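Local coordinates for protein MATE family efflux transporter (Vibrio cholerae, PDB 6IDP) that probably exports drugs and other toxic compounds across the bacterial membrane, with proton-dependent changes of conformation, at residues G234-P239 with G377-A382; Q244-L249 with R389-Y394; I75-G80 with R296-K301; G62-L67 with M146-Y151. All coordinates share one frame; numbering follows the deposited sequence.

Contact 1: G234-P239 with G377-A382; sequences GHIMGP and GKSYVA. With OLC ((2R)-2,3-dihydroxypropyl (9Z)-octadec-9-enoate), chain S.
S379 OG is the best-held polar atom here, gripped by one short hydrogen bond, donated to H235 O at 2.6 Å. The acceptor is available because the residue four places on, P239, has no N-H to close the helical turn. This is a worked example of a proline kink whose unmatched carbonyl is bonded by a side chain from another helix. The hydroxyl approaches with a C=O...OG angle of 140°, from above the carbonyl plane, and chi1 of 54° sets it in the crowded position between its own backbone N and carbonyl carbon. S379 OG also lies over one face of the H235 imidazole, whose NE2 makes a weak, bent bond to G377 O (3.4 Å), in the plane of the ring. P239 packs on both S379 and Y380: its CG sits over one face of the Y380 ring, 3.9 Å from the centroid and 15° off the normal, a CH-pi contact. H235 CE1 reaches the edge of that ring, 3.5 Å from Y380 CE2, the planes crossing obliquely. A water held at 2.5 Å by Y380 OH also makes a weak bond to H235 ND1. G377, in a Schellman turn, offers its CA to I236 CD1 at 3.6 Å. Helix 226-259 thus lies against the start of helix 379-435, while N374 of helix 360-375 and I69 and A70 of helix 54-80 press on I236.

Contact 2: Q244-L249 with R389-Y394; sequences QLLPPL and RLFAFY
L246 leads this helix-helix contact of the C-terminal lobe of a MATE transporter, where the proline-kinked part of helix 226-259 crosses a widened turn of helix 379-435. Its CB bond is aimed at the partner helix, and CB meets L390 CD2 at 4.0 Å. From there CG runs anti to the carbonyl carbon (chi1 -57°), and the CD2 branch ends at the edge of the F391 ring, 3.6 Å from F391 CE2. One turn on, L249 repeats the chi1 choice and brings CD1 to 3.7 Å from F391 CZ, again near the ring plane, although L249 is poorly ordered. The phenyl group therefore meets two neighbouring leucine methyls with its rim, while its own neighbour L390 lays CB over one face. The short axes come no nearer than 10.5 Å and their directions are 45° apart, so the contact is carried by side chains alone, and no hydrogen bond joins the segments. P247 and P248 supply no N-H, which leaves the helix kinked on one side. On the other, a pi-type turn closes from Y394 N to R389 O at 2.9 Å. The side chain of L246 is about 4 Å from a bound OLC (monoolein), measured between nearest atoms. Within the widened turn R389 NH2, hydrogen-bonded to N418 OD1, stands 3.4 Å above the centre of the Y394 ring.

Contact 3: I75-G80 with R296-K301; sequences ISRAIG and RMLGAK
G80 and G299 meet backbone to backbone, their CA atoms 4.0 Å apart, with no side chain on either to hold the helices off. Three CA-H...O contacts follow: R296 CA to S76 O at 3.2 Å, G80 CA to R296 O at 3.3 Å, and G299 CA to R77 O at 3.5 Å. The last two are reciprocal: each glycine sets its CA against the carbonyl oxygen of the arginine three residues before the other. That symmetry is consistent with the pseudo-twofold relation between the two lobes of MATE transporters, whose helices 54-80 and 281-299 here touch at their C-terminal ends. Around this core R77 stretches out, CG anti to the backbone N and the chain extended to NE, until L298 CD2 lies 3.4 Å above one face of its guanidinium. A water donates to L298 O at 2.9 Å, accepts from K301 NZ, and weakly from R77 NH2, and so probably eases the repulsion between two like charges 5.2 Å apart at R77 NH2 and K301 NZ. S76 OG turns back to T72 O in its own helix. K301, in a Schellman turn, also gives NZ to L438 O of the C-terminal tail, probably a remnant of a purification tag.

Contact 4: G62-L67 with M146-Y151; sequences GIQVGL and MLYFYY. With OLC ((2R)-2,3-dihydroxypropyl (9Z)-octadec-9-enoate), chain B.
The tail of a bound monoolein runs along a side of the N-terminal lobe where helices 54-80 and 124-156 pack. Their short axes run almost parallel, crossing at -19° and 9.9 Å apart, so Q64, V65 and L67 face Y148 and F149. Q64 O points between two aromatic rings: it lies 3.4 Å from Y148 CE2 and also reaches the edge of the F149 ring. No hydrogen bond is made across the segments. The Q64 side chain, in the crowded position at chi1 (78°) and extended beyond CG, carries NE2 to 3.4 Å from Y148 CB, with the amide and ring planes 48° apart. The same NE2 touches the lipid, 3.3 Å from its C15. Y148 has CG anti to its backbone N and crosses V65 obliquely with its ring, bringing OH within reach of a water at 2.4 Å, which in turn donates to V65 O at 3.0 Å. This water stands in the plane of the phenol ring and ties it to the opposite helix. One turn on from Q64, L67 CD2 sits over one face of F149, 3.9 Å from the centroid, as a CH-pi contact. Helix 84-111 backs F149 through I95 and V102, helix 189-213 backs L147 through F200 and V207, and M237 and Q244 of helix 226-259 touch L67 and V65.

How the contacts relate
Contact 4 closes within the N-terminal half before contacts 1 and 2 open, whereas contact 3 spans both halves and interleaves with every other contact. Contacts 1 and 2 lie on the same two helices, 226-259 and 379-435, with centres 17 Å apart; contacts 3 and 4 share helix 54-80, with centres 20 Å apart. Helix 226-259 also joins the lobes: M237 SD of contact 1 packs on L67 CD1 of contact 4 at 3.9 Å, and Q244 of contact 2 packs on G62 and V65. Contacts 2 and 3 are the farthest pair, 31 Å between centres. Together they illustrate how a two-lobed transporter combines packing within a lobe with contacts between lobes.

Contact 1: G234-P239 with G377-A382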
# COMPACT_ATOMS: atom_id res chain seq x y z
N GLY A 234 17.98 6.33 -2.78
CA GLY A 234 17.55 7.26 -1.74
C GLY A 234 16.75 8.43 -2.26
O GLY A 234 15.87 8.95 -1.55
N HIS A 235 17.04 8.86 -3.48
CA HIS A 235 16.32 9.97 -4.11
C HIS A 235 14.83 9.69 -4.24
O HIS A 235 14.01 10.61 -4.22
CB HIS A 235 16.91 10.26 -5.49
CG HIS A 235 16.14 11.28 -6.28
ND1 HIS A 235 16.12 12.61 -5.94
CD2 HIS A 235 15.35 11.15 -7.37
CE1 HIS A 235 15.35 13.27 -6.80
NE2 HIS A 235 14.88 12.40 -7.68
N ILE A 236 14.48 8.41 -4.39
CA ILE A 236 13.08 8.02 -4.50
C ILE A 236 12.53 7.64 -3.13
O ILE A 236 11.45 8.08 -2.74
CB ILE A 236 12.89 6.81 -5.45
CG1 ILE A 236 13.60 7.04 -6.78
CG2 ILE A 236 11.41 6.53 -5.65
CD1 ILE A 236 12.83 7.91 -7.75
N MET A 237 13.30 6.84 -2.41
CA MET A 237 12.88 6.26 -1.15
C MET A 237 12.57 7.30 -0.07
O MET A 237 11.61 7.14 0.69
CB MET A 237 13.95 5.29 -0.65
CG MET A 237 13.66 4.69 0.71
SD MET A 237 14.90 3.48 1.18
CE MET A 237 16.40 4.39 0.80
N GLY A 238 13.38 8.35 -0.01
CA GLY A 238 13.16 9.43 0.93
C GLY A 238 11.77 10.03 0.84
O GLY A 238 10.98 9.91 1.77
N PRO A 239 11.46 10.69 -0.29
CA PRO A 239 10.14 11.28 -0.53
C PRO A 239 9.01 10.25 -0.48
O PRO A 239 7.91 10.57 -0.05
CB PRO A 239 10.27 11.88 -1.93
CG PRO A 239 11.72 12.16 -2.08
CD PRO A 239 12.41 11.05 -1.36
N GLY A 377 11.03 8.66 -11.82
CA GLY A 377 12.11 9.22 -11.03
C GLY A 377 11.81 10.62 -10.50
O GLY A 377 12.68 11.29 -9.96
N LYS A 378 10.56 11.05 -10.67
CA LYS A 378 10.13 12.34 -10.16
C LYS A 378 9.46 12.17 -8.80
O LYS A 378 8.24 12.33 -8.67
CB LYS A 378 9.19 13.02 -11.16
CG LYS A 378 9.81 13.20 -12.54
CD LYS A 378 8.79 13.69 -13.55
CE LYS A 378 9.40 13.76 -14.95
NZ LYS A 378 10.53 14.72 -15.02
N SER A 379 10.26 11.85 -7.79
CA SER A 379 9.74 11.50 -6.48
C SER A 379 9.21 12.70 -5.70
O SER A 379 8.35 12.56 -4.84
CB SER A 379 10.82 10.78 -5.66
OG SER A 379 12.00 11.55 -5.61
N TYR A 380 9.73 13.88 -6.01
CA TYR A 380 9.29 15.09 -5.32
C TYR A 380 7.98 15.61 -5.91
O TYR A 380 7.18 16.23 -5.20
CB TYR A 380 10.37 16.18 -5.38
CG TYR A 380 11.55 15.87 -4.48
CD1 TYR A 380 11.51 16.18 -3.13
CD2 TYR A 380 12.68 15.25 -4.99
CE1 TYR A 380 12.58 15.90 -2.31
CE2 TYR A 380 13.76 14.96 -4.17
CZ TYR A 380 13.70 15.29 -2.83
OH TYR A 380 14.77 15.00 -2.01
N VAL A 381 7.76 15.35 -7.19
CA VAL A 381 6.46 15.61 -7.80
C VAL A 381 5.42 14.68 -7.18
O VAL A 381 4.28 15.08 -6.91
CB VAL A 381 6.49 15.44 -9.33
CG1 VAL A 381 5.08 15.48 -9.91
CG2 VAL A 381 7.36 16.51 -9.96
N ALA A 382 5.82 13.43 -6.94
CA ALA A 382 4.94 12.44 -6.34
C ALA A 382 4.56 12.82 -4.91
O ALA A 382 3.41 12.68 -4.50
CB ALA A 382 5.60 11.07 -6.36
C18 OLC S . 5.19 16.96 3.89
C10 OLC S . 8.64 20.71 -4.06
C9 OLC S . 8.63 20.64 -5.40
C17 OLC S . 5.26 18.19 3.01
C11 OLC S . 8.36 19.48 -3.22
C8 OLC S . 8.34 19.33 -6.11
C16 OLC S . 5.88 17.82 1.68
C12 OLC S . 8.58 19.81 -1.76
C7 OLC S . 7.76 19.62 -7.48
C15 OLC S . 5.94 19.04 0.78
C13 OLC S . 7.24 20.02 -1.08
C6 OLC S . 8.72 20.48 -8.26
C14 OLC S . 6.80 18.73 -0.42
O HOH W 1 16.36 13.21 -2.67

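Contact 2: Q244-L249 with R389-Y394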
# COMPACT_ATOMS: atom_id res chain seq x y z
N GLN A 244 4.08 7.97 2.82
CA GLN A 244 3.41 6.95 3.62
C GLN A 244 3.05 7.50 4.99
O GLN A 244 2.16 6.99 5.67
CB GLN A 244 4.29 5.71 3.77
CG GLN A 244 4.80 5.15 2.45
CD GLN A 244 3.68 4.69 1.54
OE1 GLN A 244 2.71 4.07 1.99
NE2 GLN A 244 3.80 4.98 0.25
N LEU A 245 3.74 8.57 5.39
CA LEU A 245 3.56 9.17 6.70
C LEU A 245 2.31 10.05 6.74
O LEU A 245 1.76 10.31 7.81
CB LEU A 245 4.80 9.99 7.07
CG LEU A 245 4.89 10.62 8.46
CD1 LEU A 245 5.05 9.54 9.53
CD2 LEU A 245 6.04 11.61 8.52
N LEU A 246 1.86 10.50 5.57
CA LEU A 246 0.72 11.42 5.48
C LEU A 246 -0.64 10.80 5.83
O LEU A 246 -1.42 11.42 6.56
CB LEU A 246 0.67 12.05 4.08
CG LEU A 246 1.91 12.81 3.62
CD1 LEU A 246 1.70 13.37 2.22
CD2 LEU A 246 2.27 13.91 4.60
N PRO A 247 -0.96 9.59 5.31
CA PRO A 247 -2.27 9.02 5.67
C PRO A 247 -2.52 8.79 7.18
O PRO A 247 -3.67 8.90 7.59
CB PRO A 247 -2.28 7.69 4.91
CG PRO A 247 -1.42 7.94 3.73
CD PRO A 247 -0.31 8.81 4.25
N PRO A 248 -1.48 8.45 7.98
CA PRO A 248 -1.74 8.46 9.43
C PRO A 248 -2.19 9.82 9.95
O PRO A 248 -3.03 9.88 10.84
CB PRO A 248 -0.39 8.08 10.02
CG PRO A 248 0.22 7.22 9.00
CD PRO A 248 -0.20 7.79 7.67
N LEU A 249 -1.62 10.90 9.40
CA LEU A 249 -2.03 12.24 9.79
C LEU A 249 -3.47 12.50 9.35
O LEU A 249 -4.25 13.11 10.08
CB LEU A 249 -1.10 13.29 9.18
CG LEU A 249 0.40 13.11 9.43
CD1 LEU A 249 1.18 14.33 8.93
CD2 LEU A 249 0.68 12.85 10.90
N ARG A 389 -3.06 16.63 -1.99
CA ARG A 389 -4.28 15.85 -1.83
C ARG A 389 -4.76 15.89 -0.38
O ARG A 389 -5.94 16.05 -0.11
CB ARG A 389 -4.05 14.40 -2.27
CG ARG A 389 -5.32 13.55 -2.31
CD ARG A 389 -5.49 12.71 -1.06
NE ARG A 389 -6.88 12.28 -0.90
CZ ARG A 389 -7.27 11.34 -0.04
NH1 ARG A 389 -6.39 10.72 0.73
NH2 ARG A 389 -8.56 11.01 0.03
N LEU A 390 -3.81 15.76 0.54
CA LEU A 390 -4.13 15.68 1.96
C LEU A 390 -4.49 17.02 2.59
O LEU A 390 -5.59 17.21 3.10
CB LEU A 390 -2.96 15.07 2.72
CG LEU A 390 -3.30 13.83 3.55
CD1 LEU A 390 -4.75 13.92 4.02
CD2 LEU A 390 -3.05 12.56 2.75
N PHE A 391 -3.54 17.94 2.55
CA PHE A 391 -3.62 19.14 3.37
C PHE A 391 -4.24 20.33 2.65
O PHE A 391 -4.72 21.26 3.30
CB PHE A 391 -2.22 19.50 3.89
CG PHE A 391 -1.61 18.42 4.74
CD1 PHE A 391 -2.06 18.19 6.03
CD2 PHE A 391 -0.58 17.64 4.24
CE1 PHE A 391 -1.49 17.20 6.81
CE2 PHE A 391 -0.01 16.65 5.02
CZ PHE A 391 -0.47 16.43 6.31
N ALA A 392 -4.23 20.31 1.32
CA ALA A 392 -4.80 21.41 0.55
C ALA A 392 -6.25 21.15 0.15
O ALA A 392 -7.06 22.08 0.08
CB ALA A 392 -3.95 21.68 -0.69
N PHE A 393 -6.57 19.89 -0.11
CA PHE A 393 -7.87 19.54 -0.69
C PHE A 393 -8.77 18.73 0.25
O PHE A 393 -9.86 19.18 0.61
CB PHE A 393 -7.66 18.77 -1.99
CG PHE A 393 -6.79 19.49 -2.98
CD1 PHE A 393 -6.94 20.85 -3.18
CD2 PHE A 393 -5.81 18.81 -3.69
CE1 PHE A 393 -6.14 21.52 -4.09
CE2 PHE A 393 -5.00 19.47 -4.59
CZ PHE A 393 -5.17 20.83 -4.79
N TYR A 394 -8.32 17.53 0.63
CA TYR A 394 -9.16 16.59 1.37
C TYR A 394 -9.57 17.11 2.75
O TYR A 394 -10.76 17.27 3.03
CB TYR A 394 -8.44 15.25 1.52
CG TYR A 394 -9.33 14.11 1.97
CD1 TYR A 394 -10.45 13.75 1.24
CD2 TYR A 394 -9.04 13.39 3.12
CE1 TYR A 394 -11.26 12.70 1.64
CE2 TYR A 394 -9.84 12.34 3.53
CZ TYR A 394 -10.95 12.01 2.79
OH TYR A 394 -11.76 10.97 3.18

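Contact 3: I75-G80 with R296-K301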
# COMPACT_ATOMS: atom_id res chain seq x y z
N ILE A 75 15.58 0.04 -10.76
CA ILE A 75 15.99 -1.19 -11.42
C ILE A 75 15.34 -1.36 -12.80
O ILE A 75 16.01 -1.75 -13.75
CB ILE A 75 15.69 -2.42 -10.55
CG1 ILE A 75 16.57 -2.39 -9.30
CG2 ILE A 75 15.92 -3.71 -11.32
CD1 ILE A 75 16.53 -3.67 -8.48
N SER A 76 14.04 -1.07 -12.91
CA SER A 76 13.36 -1.24 -14.20
C SER A 76 13.91 -0.28 -15.24
O SER A 76 14.06 -0.64 -16.41
CB SER A 76 11.84 -1.05 -14.05
OG SER A 76 11.50 0.27 -13.67
N ARG A 77 14.23 0.94 -14.83
CA ARG A 77 14.84 1.91 -15.73
C ARG A 77 16.21 1.44 -16.20
O ARG A 77 16.54 1.56 -17.38
CB ARG A 77 14.95 3.29 -15.07
CG ARG A 77 15.48 4.36 -15.99
CD ARG A 77 15.36 5.74 -15.36
NE ARG A 77 15.84 6.78 -16.25
CZ ARG A 77 15.65 8.08 -16.06
NH1 ARG A 77 14.97 8.50 -14.99
NH2 ARG A 77 16.13 8.96 -16.92
N ALA A 78 17.00 0.89 -15.28
CA ALA A 78 18.31 0.36 -15.62
C ALA A 78 18.18 -0.77 -16.65
O ALA A 78 18.99 -0.86 -17.58
CB ALA A 78 19.02 -0.15 -14.38
N ILE A 79 17.16 -1.60 -16.49
CA ILE A 79 16.92 -2.68 -17.45
C ILE A 79 16.56 -2.11 -18.82
O ILE A 79 17.08 -2.56 -19.84
CB ILE A 79 15.79 -3.62 -16.97
CG1 ILE A 79 16.17 -4.28 -15.64
CG2 ILE A 79 15.51 -4.68 -18.02
CD1 ILE A 79 15.08 -5.14 -15.05
N GLY A 80 15.68 -1.12 -18.83
CA GLY A 80 15.27 -0.48 -20.07
C GLY A 80 16.45 0.10 -20.84
O GLY A 80 16.46 0.10 -22.07
N ARG A 296 10.74 0.78 -17.11
CA ARG A 296 11.46 0.10 -18.18
C ARG A 296 11.34 0.89 -19.49
O ARG A 296 12.32 1.02 -20.23
CB ARG A 296 10.94 -1.33 -18.37
CG ARG A 296 11.85 -2.19 -19.25
CD ARG A 296 11.11 -3.38 -19.84
NE ARG A 296 9.96 -2.95 -20.64
CZ ARG A 296 10.04 -2.48 -21.88
NH1 ARG A 296 11.21 -2.37 -22.48
NH2 ARG A 296 8.93 -2.12 -22.52
N MET A 297 10.14 1.40 -19.77
CA MET A 297 9.90 2.14 -21.00
C MET A 297 10.70 3.44 -21.02
O MET A 297 11.21 3.85 -22.07
CB MET A 297 8.41 2.42 -21.18
CG MET A 297 7.61 1.21 -21.67
SD MET A 297 5.84 1.53 -21.87
CE MET A 297 5.48 2.40 -20.35
N LEU A 298 10.81 4.09 -19.86
CA LEU A 298 11.61 5.31 -19.75
C LEU A 298 13.08 5.04 -20.07
O LEU A 298 13.74 5.82 -20.76
CB LEU A 298 11.49 5.92 -18.35
CG LEU A 298 12.33 7.18 -18.10
CD1 LEU A 298 12.04 8.24 -19.15
CD2 LEU A 298 12.09 7.74 -16.70
N GLY A 299 13.59 3.91 -19.58
CA GLY A 299 14.98 3.54 -19.83
C GLY A 299 15.25 3.26 -21.30
O GLY A 299 16.32 3.57 -21.81
N ALA A 300 14.26 2.68 -21.97
CA ALA A 300 14.38 2.30 -23.37
C ALA A 300 13.92 3.42 -24.30
O ALA A 300 13.86 3.23 -25.52
CB ALA A 300 13.59 1.04 -23.65
N LYS A 301 13.60 4.57 -23.72
CA LYS A 301 13.14 5.74 -24.48
C LYS A 301 11.85 5.49 -25.26
O LYS A 301 11.61 6.14 -26.28
CB LYS A 301 14.23 6.22 -25.43
CG LYS A 301 15.42 6.84 -24.72
CD LYS A 301 14.95 7.96 -23.83
CE LYS A 301 16.06 8.51 -22.96
NZ LYS A 301 15.52 9.50 -22.01
O HOH W 2 15.70 7.67 -19.74

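Contact 4: G62-L67 with M146-Y151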
# COMPACT_ATOMS: atom_id res chain seq x y z
N GLY A 62 5.30 1.42 5.92
CA GLY A 62 5.66 2.63 5.22
C GLY A 62 7.11 2.63 4.76
O GLY A 62 7.43 3.17 3.70
N ILE A 63 7.98 2.02 5.55
CA ILE A 63 9.39 1.95 5.22
C ILE A 63 9.66 0.95 4.10
O ILE A 63 10.37 1.26 3.14
CB ILE A 63 10.23 1.57 6.47
CG1 ILE A 63 10.35 2.78 7.40
CG2 ILE A 63 11.60 1.07 6.06
CD1 ILE A 63 11.01 2.47 8.72
N GLN A 64 9.08 -0.24 4.20
CA GLN A 64 9.32 -1.28 3.21
C GLN A 64 8.67 -0.94 1.86
O GLN A 64 9.18 -1.32 0.81
CB GLN A 64 8.83 -2.65 3.71
CG GLN A 64 7.33 -2.87 3.64
CD GLN A 64 6.91 -4.20 4.23
OE1 GLN A 64 7.12 -4.46 5.42
NE2 GLN A 64 6.32 -5.05 3.41
N VAL A 65 7.55 -0.22 1.90
CA VAL A 65 6.89 0.20 0.67
C VAL A 65 7.73 1.27 -0.02
O VAL A 65 7.93 1.22 -1.24
CB VAL A 65 5.46 0.72 0.93
CG1 VAL A 65 4.93 1.46 -0.29
CG2 VAL A 65 4.54 -0.44 1.28
N GLY A 66 8.24 2.21 0.76
CA GLY A 66 9.14 3.24 0.25
C GLY A 66 10.36 2.67 -0.46
O GLY A 66 10.77 3.20 -1.50
N LEU A 67 10.93 1.60 0.08
CA LEU A 67 12.07 0.95 -0.56
C LEU A 67 11.63 0.17 -1.80
O LEU A 67 12.35 0.12 -2.80
CB LEU A 67 12.80 0.02 0.42
CG LEU A 67 13.98 -0.76 -0.16
CD1 LEU A 67 14.99 0.17 -0.82
CD2 LEU A 67 14.65 -1.61 0.91
N MET A 146 11.28 -8.64 3.96
CA MET A 146 12.23 -9.29 3.07
C MET A 146 11.53 -9.97 1.89
O MET A 146 12.01 -9.89 0.76
CB MET A 146 13.06 -10.33 3.83
CG MET A 146 13.98 -9.74 4.87
SD MET A 146 15.06 -8.46 4.21
CE MET A 146 15.90 -9.36 2.91
N LEU A 147 10.42 -10.65 2.16
CA LEU A 147 9.63 -11.26 1.10
C LEU A 147 9.13 -10.18 0.15
O LEU A 147 9.14 -10.36 -1.07
CB LEU A 147 8.46 -12.05 1.69
CG LEU A 147 7.55 -12.80 0.70
CD1 LEU A 147 8.37 -13.76 -0.16
CD2 LEU A 147 6.46 -13.56 1.44
N TYR A 148 8.72 -9.05 0.71
CA TYR A 148 8.24 -7.92 -0.08
C TYR A 148 9.35 -7.35 -0.97
O TYR A 148 9.09 -6.95 -2.11
CB TYR A 148 7.67 -6.83 0.82
CG TYR A 148 7.05 -5.68 0.05
CD1 TYR A 148 5.77 -5.77 -0.46
CD2 TYR A 148 7.76 -4.50 -0.18
CE1 TYR A 148 5.20 -4.73 -1.17
CE2 TYR A 148 7.20 -3.45 -0.89
CZ TYR A 148 5.92 -3.57 -1.38
OH TYR A 148 5.35 -2.54 -2.08
N PHE A 149 10.57 -7.32 -0.46
CA PHE A 149 11.70 -6.81 -1.22
C PHE A 149 12.02 -7.73 -2.40
O PHE A 149 12.37 -7.27 -3.49
CB PHE A 149 12.94 -6.64 -0.33
CG PHE A 149 12.75 -5.64 0.78
CD1 PHE A 149 11.96 -4.51 0.60
CD2 PHE A 149 13.36 -5.84 2.01
CE1 PHE A 149 11.79 -3.60 1.62
CE2 PHE A 149 13.18 -4.93 3.05
CZ PHE A 149 12.40 -3.81 2.85
N TYR A 150 11.90 -9.04 -2.18
CA TYR A 150 12.03 -10.00 -3.27
C TYR A 150 10.94 -9.78 -4.31
O TYR A 150 11.20 -9.86 -5.52
CB TYR A 150 11.97 -11.44 -2.75
CG TYR A 150 13.28 -11.98 -2.22
CD1 TYR A 150 14.36 -12.20 -3.06
CD2 TYR A 150 13.42 -12.29 -0.87
CE1 TYR A 150 15.56 -12.69 -2.57
CE2 TYR A 150 14.61 -12.79 -0.37
CZ TYR A 150 15.68 -12.99 -1.23
OH TYR A 150 16.86 -13.48 -0.73
N TYR A 151 9.73 -9.52 -3.84
CA TYR A 151 8.60 -9.23 -4.72
C TYR A 151 8.88 -7.99 -5.57
O TYR A 151 8.50 -7.93 -6.74
CB TYR A 151 7.31 -9.02 -3.92
CG TYR A 151 6.71 -10.27 -3.33
CD1 TYR A 151 7.16 -11.53 -3.70
CD2 TYR A 151 5.67 -10.19 -2.41
CE1 TYR A 151 6.60 -12.68 -3.15
CE2 TYR A 151 5.11 -11.33 -1.86
CZ TYR A 151 5.58 -12.57 -2.24
OH TYR A 151 5.02 -13.70 -1.69
C18 OLC B . 3.75 -10.82 1.41
C10 OLC B . 1.38 -4.19 1.36
C9 OLC B . 1.02 -3.52 0.24
C17 OLC B . 4.28 -9.42 1.61
C11 OLC B . 2.80 -4.09 1.88
C8 OLC B . 2.02 -2.66 -0.50
C16 OLC B . 4.63 -9.22 3.07
C12 OLC B . 3.00 -5.07 3.02
C15 OLC B . 4.42 -7.76 3.45
C13 OLC B . 2.51 -6.44 2.59
C14 OLC B . 2.94 -7.48 3.61
O HOH W 3 6.31 -0.52 -3.02